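Local coordinates for protein glycoside hydrolase family 5 (Aspergillus oryzae, PDB 6LA0) that hydrolyses glycosidic bonds as a secreted family 5 rutinosidase and probably also trims glucose from the non-reducing ends of beta-1,3-glucans, at residues T70-R75 and T334-G339; A170-V175 and I223-S228; T213-Y218 and Q245-Q250; A281-K286 and L320-K325. All coordinates share one frame; numbering follows the deposited sequence.

Contact 1 of 4, residues T70-R75 and T334-G339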
# COMPACT_ATOMS: atom_id res chain seq x y z
N THR A 70 -8.92 11.45 13.30
CA THR A 70 -8.95 12.76 12.65
C THR A 70 -8.24 12.82 11.30
O THR A 70 -8.63 13.64 10.47
CB THR A 70 -8.35 13.84 13.57
OG1 THR A 70 -7.01 13.48 13.97
CG2 THR A 70 -9.21 14.06 14.80
N TYR A 71 -7.21 12.00 11.06
CA TYR A 71 -6.41 12.20 9.86
C TYR A 71 -7.18 11.85 8.59
O TYR A 71 -7.03 12.52 7.56
CB TYR A 71 -5.12 11.38 9.93
CG TYR A 71 -4.18 11.71 8.80
CD1 TYR A 71 -3.55 12.95 8.75
CD2 TYR A 71 -3.93 10.81 7.78
CE1 TYR A 71 -2.69 13.27 7.70
CE2 TYR A 71 -3.07 11.12 6.73
CZ TYR A 71 -2.45 12.35 6.70
OH TYR A 71 -1.60 12.69 5.68
N ILE A 72 -8.00 10.80 8.64
CA ILE A 72 -8.87 10.41 7.54
C ILE A 72 -10.28 10.30 8.09
O ILE A 72 -10.53 9.51 9.02
CB ILE A 72 -8.46 9.09 6.87
CG1 ILE A 72 -7.10 9.22 6.16
CG2 ILE A 72 -9.54 8.61 5.91
CD1 ILE A 72 -7.11 10.13 4.93
N THR A 73 -11.21 11.07 7.52
CA THR A 73 -12.60 11.08 7.94
C THR A 73 -13.51 10.87 6.73
O THR A 73 -13.06 10.88 5.58
CB THR A 73 -12.97 12.40 8.64
OG1 THR A 73 -12.80 13.48 7.72
CG2 THR A 73 -12.09 12.62 9.87
N GLU A 74 -14.80 10.72 7.01
CA GLU A 74 -15.77 10.52 5.94
C GLU A 74 -15.81 11.71 4.98
O GLU A 74 -16.16 11.53 3.80
CB GLU A 74 -17.15 10.22 6.52
CG GLU A 74 -17.12 9.02 7.47
CD GLU A 74 -18.48 8.63 8.02
OE1 GLU A 74 -19.44 9.40 7.85
OE2 GLU A 74 -18.58 7.55 8.65
N ARG A 75 -15.44 12.92 5.43
CA ARG A 75 -15.38 14.05 4.51
C ARG A 75 -14.31 13.84 3.45
O ARG A 75 -14.49 14.21 2.28
CB ARG A 75 -15.14 15.37 5.26
CG ARG A 75 -16.15 15.69 6.37
CD ARG A 75 -17.50 16.20 5.82
NE ARG A 75 -18.37 15.13 5.32
CZ ARG A 75 -18.89 14.14 6.04
NH1 ARG A 75 -18.65 14.03 7.35
NH2 ARG A 75 -19.66 13.24 5.45
N THR A 334 -0.21 9.50 -2.18
CA THR A 334 -1.24 8.98 -1.29
C THR A 334 -2.37 10.04 -1.23
O THR A 334 -2.25 11.09 -1.85
CB THR A 334 -0.67 8.72 0.12
OG1 THR A 334 -1.70 8.26 1.00
CG2 THR A 334 -0.02 9.99 0.67
N ALA A 335 -3.46 9.76 -0.51
CA ALA A 335 -4.63 10.64 -0.57
C ALA A 335 -4.32 12.04 -0.06
O ALA A 335 -4.68 13.05 -0.70
CB ALA A 335 -5.79 10.03 0.22
N LYS A 336 -3.67 12.13 1.11
CA LYS A 336 -3.29 13.39 1.74
C LYS A 336 -1.82 13.34 2.17
O LYS A 336 -1.38 12.35 2.76
CB LYS A 336 -4.18 13.69 2.96
CG LYS A 336 -5.66 13.77 2.63
CD LYS A 336 -6.49 14.02 3.87
CE LYS A 336 -6.69 15.51 4.12
NZ LYS A 336 -7.65 15.78 5.26
N PHE A 337 -1.09 14.42 1.91
CA PHE A 337 0.36 14.44 2.08
C PHE A 337 0.79 15.88 2.33
O PHE A 337 0.49 16.76 1.51
CB PHE A 337 1.06 13.89 0.82
CG PHE A 337 2.54 13.66 0.98
CD1 PHE A 337 3.43 14.73 0.96
CD2 PHE A 337 3.05 12.37 1.08
CE1 PHE A 337 4.80 14.53 1.07
CE2 PHE A 337 4.43 12.17 1.18
CZ PHE A 337 5.29 13.25 1.19
N SER A 338 1.53 16.11 3.42
CA SER A 338 2.01 17.44 3.75
C SER A 338 3.51 17.50 4.07
O SER A 338 3.98 18.54 4.54
CB SER A 338 1.21 18.02 4.92
OG SER A 338 1.41 17.25 6.08
N GLY A 339 4.27 16.44 3.81
CA GLY A 339 5.71 16.51 4.04
C GLY A 339 6.36 17.59 3.19
O GLY A 339 6.02 17.79 2.02
O HOH W 1 -0.73 15.40 5.59
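Lys336 and Tyr71 meet twice, once through the lysine's aliphatic chain and once through its backbone carbonyl. Starting at the base, Lys336 CB points toward 70-75 and stands 3.9 Å from Tyr71 OH. Farther out, Lys336 CD lies 4.1 Å from Ile72 CD1, where the two side chains run past each other in opposite directions, and 4.0 Å from Tyr71 O. A bend at chi3 (91°) then turns the end of the chain. Lys336 NZ comes to 4.0 Å from Tyr71 O, but its main polar partner is Asp76, with which it forms a salt bridge.

The phenol supplies the direct bond. Tyr71 OH donates to Lys336 O over 2.9 Å, and the hydroxyl approaches well above the carbonyl plane, 69° out of it. The same Tyr71 OH accepts from a water 2.8 Å away that lies in the plane of the ring, at its edge. That water is also 2.9 Å from Ser338 OG and hydrogen-bonded to it, so the phenol oxygen is gripped from two sources. Arg67 makes a cation-pi contact with the ring.

Segment 334-339 is the loop leaving strand 329-332, with a cis peptide bond before Thr334. Its pairing with the turn before helix 74-81 ties the loop after the last strand to an early outer helix, at the C-terminal end of the strands in the TIM barrel of family 5 glycoside hydrolases.

Contact 2 of 4, residues A170-V175 and I223-S228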
# COMPACT_ATOMS: atom_id res chain seq x y z
N ALA A 170 -7.35 -13.13 11.50
CA ALA A 170 -8.10 -11.97 11.98
C ALA A 170 -8.63 -11.12 10.83
O ALA A 170 -9.77 -10.63 10.89
CB ALA A 170 -7.23 -11.13 12.91
N VAL A 171 -7.83 -10.92 9.78
CA VAL A 171 -8.33 -10.18 8.62
C VAL A 171 -9.49 -10.93 7.97
O VAL A 171 -10.51 -10.32 7.60
CB VAL A 171 -7.19 -9.91 7.62
CG1 VAL A 171 -7.73 -9.29 6.31
CG2 VAL A 171 -6.11 -9.03 8.26
N ILE A 172 -9.34 -12.25 7.81
CA ILE A 172 -10.40 -13.05 7.19
C ILE A 172 -11.72 -12.86 7.93
O ILE A 172 -12.77 -12.64 7.32
CB ILE A 172 -10.00 -14.54 7.15
CG1 ILE A 172 -8.87 -14.78 6.14
CG2 ILE A 172 -11.20 -15.39 6.79
CD1 ILE A 172 -8.23 -16.17 6.25
N SER A 173 -11.66 -12.93 9.27
CA SER A 173 -12.87 -12.77 10.08
C SER A 173 -13.48 -11.39 9.89
O SER A 173 -14.70 -11.26 9.72
CB SER A 173 -12.53 -13.04 11.55
OG SER A 173 -13.60 -12.70 12.42
N PHE A 174 -12.64 -10.34 9.91
CA PHE A 174 -13.11 -8.97 9.65
C PHE A 174 -13.88 -8.88 8.34
O PHE A 174 -14.97 -8.29 8.28
CB PHE A 174 -11.91 -8.01 9.64
CG PHE A 174 -12.26 -6.57 9.37
CD1 PHE A 174 -12.37 -6.08 8.06
CD2 PHE A 174 -12.46 -5.69 10.43
CE1 PHE A 174 -12.70 -4.75 7.83
CE2 PHE A 174 -12.78 -4.35 10.20
CZ PHE A 174 -12.89 -3.88 8.89
N VAL A 175 -13.33 -9.45 7.27
CA VAL A 175 -14.01 -9.47 5.97
C VAL A 175 -15.30 -10.27 6.05
O VAL A 175 -16.36 -9.82 5.57
CB VAL A 175 -13.06 -10.03 4.89
CG1 VAL A 175 -13.81 -10.25 3.57
CG2 VAL A 175 -11.85 -9.14 4.73
N ILE A 223 -2.97 -18.15 0.61
CA ILE A 223 -3.94 -18.50 -0.42
C ILE A 223 -4.83 -19.63 0.07
O ILE A 223 -6.06 -19.59 -0.06
CB ILE A 223 -3.24 -18.87 -1.74
CG1 ILE A 223 -2.63 -17.65 -2.43
CG2 ILE A 223 -4.22 -19.50 -2.73
CD1 ILE A 223 -1.52 -18.03 -3.40
N ASP A 224 -4.21 -20.66 0.65
CA ASP A 224 -4.96 -21.82 1.12
C ASP A 224 -5.85 -21.47 2.30
O ASP A 224 -7.00 -21.93 2.39
CB ASP A 224 -4.01 -22.96 1.50
CG ASP A 224 -3.37 -23.62 0.29
OD1 ASP A 224 -3.73 -23.30 -0.86
OD2 ASP A 224 -2.49 -24.48 0.51
N ARG A 225 -5.35 -20.66 3.23
CA ARG A 225 -6.14 -20.35 4.43
C ARG A 225 -7.36 -19.52 4.08
O ARG A 225 -8.46 -19.80 4.57
CB ARG A 225 -5.29 -19.63 5.48
CG ARG A 225 -6.01 -19.39 6.81
CD ARG A 225 -6.39 -20.71 7.54
NE ARG A 225 -5.21 -21.51 7.87
CZ ARG A 225 -4.39 -21.26 8.89
NH1 ARG A 225 -4.61 -20.24 9.70
NH2 ARG A 225 -3.33 -22.04 9.10
N VAL A 226 -7.21 -18.53 3.20
CA VAL A 226 -8.35 -17.71 2.80
C VAL A 226 -9.36 -18.55 2.05
O VAL A 226 -10.57 -18.50 2.33
CB VAL A 226 -7.90 -16.50 1.95
CG1 VAL A 226 -9.12 -15.72 1.45
CG2 VAL A 226 -6.96 -15.56 2.75
N ALA A 227 -8.89 -19.33 1.07
CA ALA A 227 -9.80 -20.14 0.25
C ALA A 227 -10.51 -21.20 1.08
O ALA A 227 -11.63 -21.60 0.75
CB ALA A 227 -9.03 -20.79 -0.91
N SER A 228 -9.88 -21.68 2.16
CA SER A 228 -10.55 -22.66 3.01
C SER A 228 -11.76 -22.06 3.72
O SER A 228 -12.66 -22.80 4.11
CB SER A 228 -9.57 -23.25 4.03
OG SER A 228 -9.39 -22.39 5.15
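Ile172 reaches across to Val226 and Arg225 where two consecutive outer helices of the TIM barrel, 158-176 and 209-229, lie side by side. Ile172 and Val226 are also the nearest backbone pair, with CA atoms 6.7 Å apart.

The first shell is apolar and built round a single methyl. Ile172 CD1 sits 3.8 Å from Val226 CG2 and equally close, 3.8 Å, to Val226 CA, so it covers both the branch and its root. One carbon back, Ile172 CG1 is 4.0 Å from Val226 CG2; the two side chains cross obliquely. An extended chi2 of 168° carries CD1 out this far. CD1 also touches Arg225 CG at 4.0 Å, so the aliphatic part of the arginine borders the apolar patch.

Farther out, the arginine bends at both chi2 and chi3, and its guanidinium ends in a salt bridge from NH1 to Asp169, on the same helix as Ile172. A charged link thus joins the two helices next to the buried contact. Val226 also packs on Ile233, in the loop that leads to strand 235-237, while Val171 and Val175 turn to Ile186 of strand 184-187.

The backbone of Arg225 has a task too: its O accepts from Ser228 OG at 2.8 Å, with the hydroxyl tilted 27° from the carbonyl plane.

Contact 3 of 4, residues T213-Y218 and Q245-Q250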
# COMPACT_ATOMS: atom_id res chain seq x y z
N THR A 213 11.98 -18.11 -1.29
CA THR A 213 11.34 -19.38 -0.93
C THR A 213 10.48 -19.21 0.32
O THR A 213 9.37 -19.76 0.41
CB THR A 213 12.38 -20.48 -0.74
OG1 THR A 213 13.21 -20.16 0.39
CG2 THR A 213 13.25 -20.60 -1.98
N TRP A 214 10.94 -18.41 1.27
CA TRP A 214 10.13 -18.15 2.46
C TRP A 214 8.89 -17.34 2.11
O TRP A 214 7.80 -17.62 2.61
CB TRP A 214 10.96 -17.45 3.54
CG TRP A 214 10.33 -17.52 4.91
CD1 TRP A 214 9.67 -16.52 5.58
CD2 TRP A 214 10.27 -18.68 5.77
NE1 TRP A 214 9.21 -16.98 6.79
CE2 TRP A 214 9.57 -18.30 6.94
CE3 TRP A 214 10.76 -19.99 5.67
CZ2 TRP A 214 9.35 -19.18 8.00
CZ3 TRP A 214 10.52 -20.88 6.73
CH2 TRP A 214 9.82 -20.47 7.88
N VAL A 215 9.04 -16.33 1.24
CA VAL A 215 7.88 -15.55 0.80
C VAL A 215 6.85 -16.45 0.12
O VAL A 215 5.65 -16.34 0.38
CB VAL A 215 8.34 -14.40 -0.12
CG1 VAL A 215 7.13 -13.65 -0.68
CG2 VAL A 215 9.24 -13.46 0.65
N LEU A 216 7.31 -17.33 -0.78
CA LEU A 216 6.41 -18.27 -1.43
C LEU A 216 5.72 -19.18 -0.43
O LEU A 216 4.51 -19.42 -0.52
CB LEU A 216 7.17 -19.12 -2.46
CG LEU A 216 6.31 -20.00 -3.37
CD1 LEU A 216 5.56 -19.15 -4.39
CD2 LEU A 216 7.15 -21.07 -4.06
N LYS A 217 6.46 -19.73 0.53
CA LYS A 217 5.82 -20.51 1.59
C LYS A 217 4.67 -19.73 2.22
O LYS A 217 3.55 -20.25 2.36
CB LYS A 217 6.85 -20.92 2.64
CG LYS A 217 6.26 -21.58 3.89
CD LYS A 217 7.37 -21.87 4.90
CE LYS A 217 6.81 -22.14 6.30
NZ LYS A 217 6.31 -23.54 6.41
N TYR A 218 4.92 -18.46 2.56
CA TYR A 218 3.89 -17.62 3.18
C TYR A 218 2.70 -17.41 2.26
O TYR A 218 1.55 -17.58 2.68
CB TYR A 218 4.48 -16.26 3.58
CG TYR A 218 3.48 -15.29 4.21
CD1 TYR A 218 2.83 -15.61 5.40
CD2 TYR A 218 3.23 -14.05 3.63
CE1 TYR A 218 1.92 -14.73 5.99
CE2 TYR A 218 2.33 -13.14 4.22
CZ TYR A 218 1.69 -13.50 5.41
OH TYR A 218 0.80 -12.63 5.99
N GLN A 245 6.02 -12.42 -13.88
CA GLN A 245 6.47 -13.67 -14.49
C GLN A 245 7.43 -14.46 -13.60
O GLN A 245 7.57 -15.68 -13.79
CB GLN A 245 7.13 -13.38 -15.85
CG GLN A 245 6.14 -12.92 -16.90
CD GLN A 245 6.05 -11.41 -17.00
OE1 GLN A 245 6.07 -10.70 -15.99
NE2 GLN A 245 5.95 -10.92 -18.22
N TYR A 246 8.10 -13.79 -12.65
CA TYR A 246 9.00 -14.48 -11.73
C TYR A 246 8.23 -15.42 -10.81
O TYR A 246 8.78 -16.45 -10.39
CB TYR A 246 9.79 -13.45 -10.90
CG TYR A 246 10.69 -14.04 -9.82
CD1 TYR A 246 10.19 -14.37 -8.56
CD2 TYR A 246 12.05 -14.28 -10.07
CE1 TYR A 246 11.00 -14.91 -7.57
CE2 TYR A 246 12.87 -14.82 -9.08
CZ TYR A 246 12.34 -15.13 -7.83
OH TYR A 246 13.13 -15.66 -6.83
N TRP A 247 6.99 -15.09 -10.47
CA TRP A 247 6.21 -15.85 -9.50
C TRP A 247 5.18 -16.77 -10.15
O TRP A 247 4.71 -17.71 -9.50
CB TRP A 247 5.45 -14.91 -8.55
CG TRP A 247 6.33 -13.99 -7.74
CD1 TRP A 247 6.55 -12.66 -7.97
CD2 TRP A 247 7.08 -14.33 -6.56
NE1 TRP A 247 7.41 -12.15 -7.03
CE2 TRP A 247 7.75 -13.15 -6.15
CE3 TRP A 247 7.26 -15.50 -5.83
CZ2 TRP A 247 8.58 -13.12 -5.03
CZ3 TRP A 247 8.09 -15.47 -4.71
CH2 TRP A 247 8.73 -14.28 -4.32
N SER A 248 4.82 -16.50 -11.40
CA SER A 248 3.59 -17.07 -11.93
C SER A 248 3.69 -18.57 -12.12
O SER A 248 2.67 -19.28 -12.03
CB SER A 248 3.22 -16.37 -13.23
OG SER A 248 4.08 -16.75 -14.28
N ASN A 249 4.87 -19.11 -12.36
CA ASN A 249 4.96 -20.54 -12.58
C ASN A 249 5.25 -21.31 -11.30
O ASN A 249 5.37 -22.54 -11.35
CB ASN A 249 5.99 -20.86 -13.66
CG ASN A 249 5.46 -20.58 -15.05
OD1 ASN A 249 5.87 -19.62 -15.70
ND2 ASN A 249 4.51 -21.39 -15.48
N GLN A 250 5.32 -20.63 -10.16
CA GLN A 250 5.42 -21.28 -8.87
C GLN A 250 4.07 -21.41 -8.18
O GLN A 250 4.02 -21.86 -7.03
CB GLN A 250 6.40 -20.51 -7.97
CG GLN A 250 7.62 -19.94 -8.71
CD GLN A 250 8.76 -19.54 -7.77
OE1 GLN A 250 9.07 -20.26 -6.82
NE2 GLN A 250 9.37 -18.38 -8.03
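The backbones of helix 209-229 and of the short, weakly bonded helical turn around 244-248 with the residues that follow it come closest at Leu216 and Gln250, whose CA atoms are 8.1 Å apart, and side chains from both segments bridge that distance. Leu216 splits its two methyls over the glutamine: CD1 is 3.9 Å from Gln250 CB, and CD2 is 3.5 Å from Gln250 OE1. Leu216 CD1 also lies at the edge of the Trp247 indole, near its plane, 4.3 Å from CE3. The far corner of the same indole, Trp247 CH2, meets Val215 CG1 at 4.0 Å, the two side chains crossing at about a right angle. With its CG beside the backbone N (chi1 -60°), the tryptophan is directed to the helix although its CB does not point there.

This is the outer layer of the TIM barrel: the short helix follows strand 235-237, and Trp247 packs between that strand and helix 209-229. Phe237 of the strand packs edge-to-face with the indole, and Trp247 NE1 is hydrogen-bonded to Gly239 O. One face of the indole carries Tyr246 CD1, 3.6 Å above the plane and over its centre. The Gln250 amide is held by a nearly straight bond, NE2 to Tyr246 O at 3.1 Å (170°), with the acceptor in the amide plane; that fixes the amide's rotation and presents OE1 to the leucine.

Contact 4 of 4, residues A281-K286 and L320-K325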
# COMPACT_ATOMS: atom_id res chain seq x y z
N ALA A 281 6.09 3.02 -20.77
CA ALA A 281 7.02 1.90 -20.88
C ALA A 281 6.89 0.96 -19.69
O ALA A 281 6.84 -0.27 -19.86
CB ALA A 281 8.45 2.41 -21.00
N ASP A 282 6.84 1.53 -18.48
CA ASP A 282 6.81 0.72 -17.26
C ASP A 282 5.52 -0.09 -17.17
O ASP A 282 5.54 -1.27 -16.78
CB ASP A 282 6.96 1.61 -16.03
CG ASP A 282 8.38 2.11 -15.82
OD1 ASP A 282 9.33 1.48 -16.36
OD2 ASP A 282 8.56 3.13 -15.14
N ALA A 283 4.39 0.54 -17.47
CA ALA A 283 3.12 -0.16 -17.42
C ALA A 283 3.09 -1.30 -18.43
O ALA A 283 2.57 -2.39 -18.15
CB ALA A 283 1.97 0.82 -17.67
N GLN A 284 3.68 -1.08 -19.62
CA GLN A 284 3.76 -2.14 -20.62
C GLN A 284 4.62 -3.30 -20.13
O GLN A 284 4.24 -4.46 -20.28
CB GLN A 284 4.32 -1.59 -21.94
CG GLN A 284 4.43 -2.64 -23.05
CD GLN A 284 4.83 -2.04 -24.40
OE1 GLN A 284 4.66 -0.85 -24.64
NE2 GLN A 284 5.36 -2.88 -25.28
N SER A 285 5.79 -3.01 -19.55
CA SER A 285 6.67 -4.09 -19.15
C SER A 285 6.18 -4.82 -17.90
O SER A 285 6.59 -5.96 -17.66
CB SER A 285 8.08 -3.55 -18.90
OG SER A 285 8.08 -2.68 -17.80
N LYS A 286 5.33 -4.20 -17.08
CA LYS A 286 4.80 -4.86 -15.89
C LYS A 286 3.45 -5.51 -16.14
O LYS A 286 2.79 -5.93 -15.18
CB LYS A 286 4.70 -3.85 -14.73
CG LYS A 286 6.07 -3.37 -14.26
CD LYS A 286 5.99 -2.57 -12.95
CE LYS A 286 7.33 -1.90 -12.65
NZ LYS A 286 7.34 -1.20 -11.34
N LEU A 320 -2.46 7.53 -14.93
CA LEU A 320 -3.77 6.87 -14.86
C LEU A 320 -4.08 6.14 -16.17
O LEU A 320 -4.56 5.00 -16.15
CB LEU A 320 -4.86 7.91 -14.55
CG LEU A 320 -4.88 8.41 -13.10
CD1 LEU A 320 -5.72 9.69 -12.95
CD2 LEU A 320 -5.37 7.31 -12.17
N ASP A 321 -3.82 6.79 -17.30
CA ASP A 321 -4.04 6.20 -18.62
C ASP A 321 -3.22 4.92 -18.82
O ASP A 321 -3.74 3.89 -19.25
CB ASP A 321 -3.66 7.21 -19.71
CG ASP A 321 -4.63 8.36 -19.81
OD1 ASP A 321 -5.68 8.33 -19.15
OD2 ASP A 321 -4.34 9.31 -20.58
N ALA A 322 -1.92 4.99 -18.50
CA ALA A 322 -1.01 3.88 -18.73
C ALA A 322 -1.37 2.66 -17.88
O ALA A 322 -1.39 1.53 -18.36
CB ALA A 322 0.42 4.33 -18.44
N MET A 323 -1.63 2.87 -16.59
CA MET A 323 -1.88 1.72 -15.74
C MET A 323 -3.26 1.13 -15.99
O MET A 323 -3.48 -0.06 -15.73
CB MET A 323 -1.69 2.10 -14.27
CG MET A 323 -0.23 2.39 -13.88
SD MET A 323 -0.11 3.89 -12.92
CE MET A 323 1.65 4.13 -12.86
N TYR A 324 -4.21 1.93 -16.49
CA TYR A 324 -5.53 1.40 -16.83
C TYR A 324 -5.51 0.63 -18.15
O TYR A 324 -6.27 -0.34 -18.32
CB TYR A 324 -6.55 2.52 -16.91
CG TYR A 324 -7.99 2.10 -16.78
CD1 TYR A 324 -8.57 1.91 -15.53
CD2 TYR A 324 -8.80 1.92 -17.91
CE1 TYR A 324 -9.89 1.54 -15.39
CE2 TYR A 324 -10.13 1.54 -17.78
CZ TYR A 324 -10.67 1.35 -16.52
OH TYR A 324 -11.99 0.99 -16.36
N LYS A 325 -4.65 1.04 -19.08
CA LYS A 325 -4.60 0.39 -20.38
C LYS A 325 -3.89 -0.96 -20.31
O LYS A 325 -4.36 -1.94 -20.89
CB LYS A 325 -3.90 1.32 -21.38
CG LYS A 325 -3.95 0.85 -22.82
CD LYS A 325 -3.71 2.00 -23.79
CE LYS A 325 -2.90 3.15 -23.17
NZ LYS A 325 -2.38 4.08 -24.22
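Ala283 points its CB toward 320-325, and its methyl lands on the backbone there more than on any side chain. Ala283 CB is 3.5 Å from Ala322 O and 3.8 Å from Ala322 C, with Met323 N a little farther off, so it rests against the peptide group between Ala322 and Met323. Ala322 answers in kind: its CB also points toward the other segment, and the two methyls, Ala283 CB and Ala322 CB, meet at 3.9 Å. With alanine methyls as the touching groups, the backbones come close: Ala283 CA is 5.6 Å from the CA of Met323, whose own side chain is turned aside.

Met323 is turned differently. Its side chain stays beside this interface and packs on Thr296 and Trp299 of strand 294-303, the barrel strand that lies between the two helices in sequence. Two tyrosines pack beside the alanines, Tyr280 on Ala322 and Tyr326 on Ala283, each reaching over from the opposite helix.

The end of helix 275-285 is finished nearby. Asp282 O takes both Lys286 N, at 3.0 Å, and Ser285 OG, at 3.1 Å, the two donors arriving from the same face of its plane. The carboxylate of Asp282 is engaged with Arg268 and Tyr265.

Helices 275-285 and 312-326 are thus neighbours in the outer ring of the TIM barrel. With methyls against a peptide group and against each other, the contact rests on van der Waals packing at short range, and its closeness comes from the small size of the alanines.

How the contacts relate
From the N terminus, contact 1 opens first at 70-75 and closes last at 334-339, so its loop holds all the others and brings the early turn before helix 74-81 to the loop after strand 329-332. Inside it, contact 2 starts on helix 158-176 and closes on helix 209-229. Contact 3 opens on that same helix before contact 2 has closed, so the two cross, and it ends at 245-250; their nearest atoms are about 5 Å apart. Contact 4 follows in series, joining helix 275-285 to helix 312-326. Contacts 2, 3 and 4 tie successive outer helices round the barrel, while contact 1 joins the approach to helix 74-81 to the loop after the last strand.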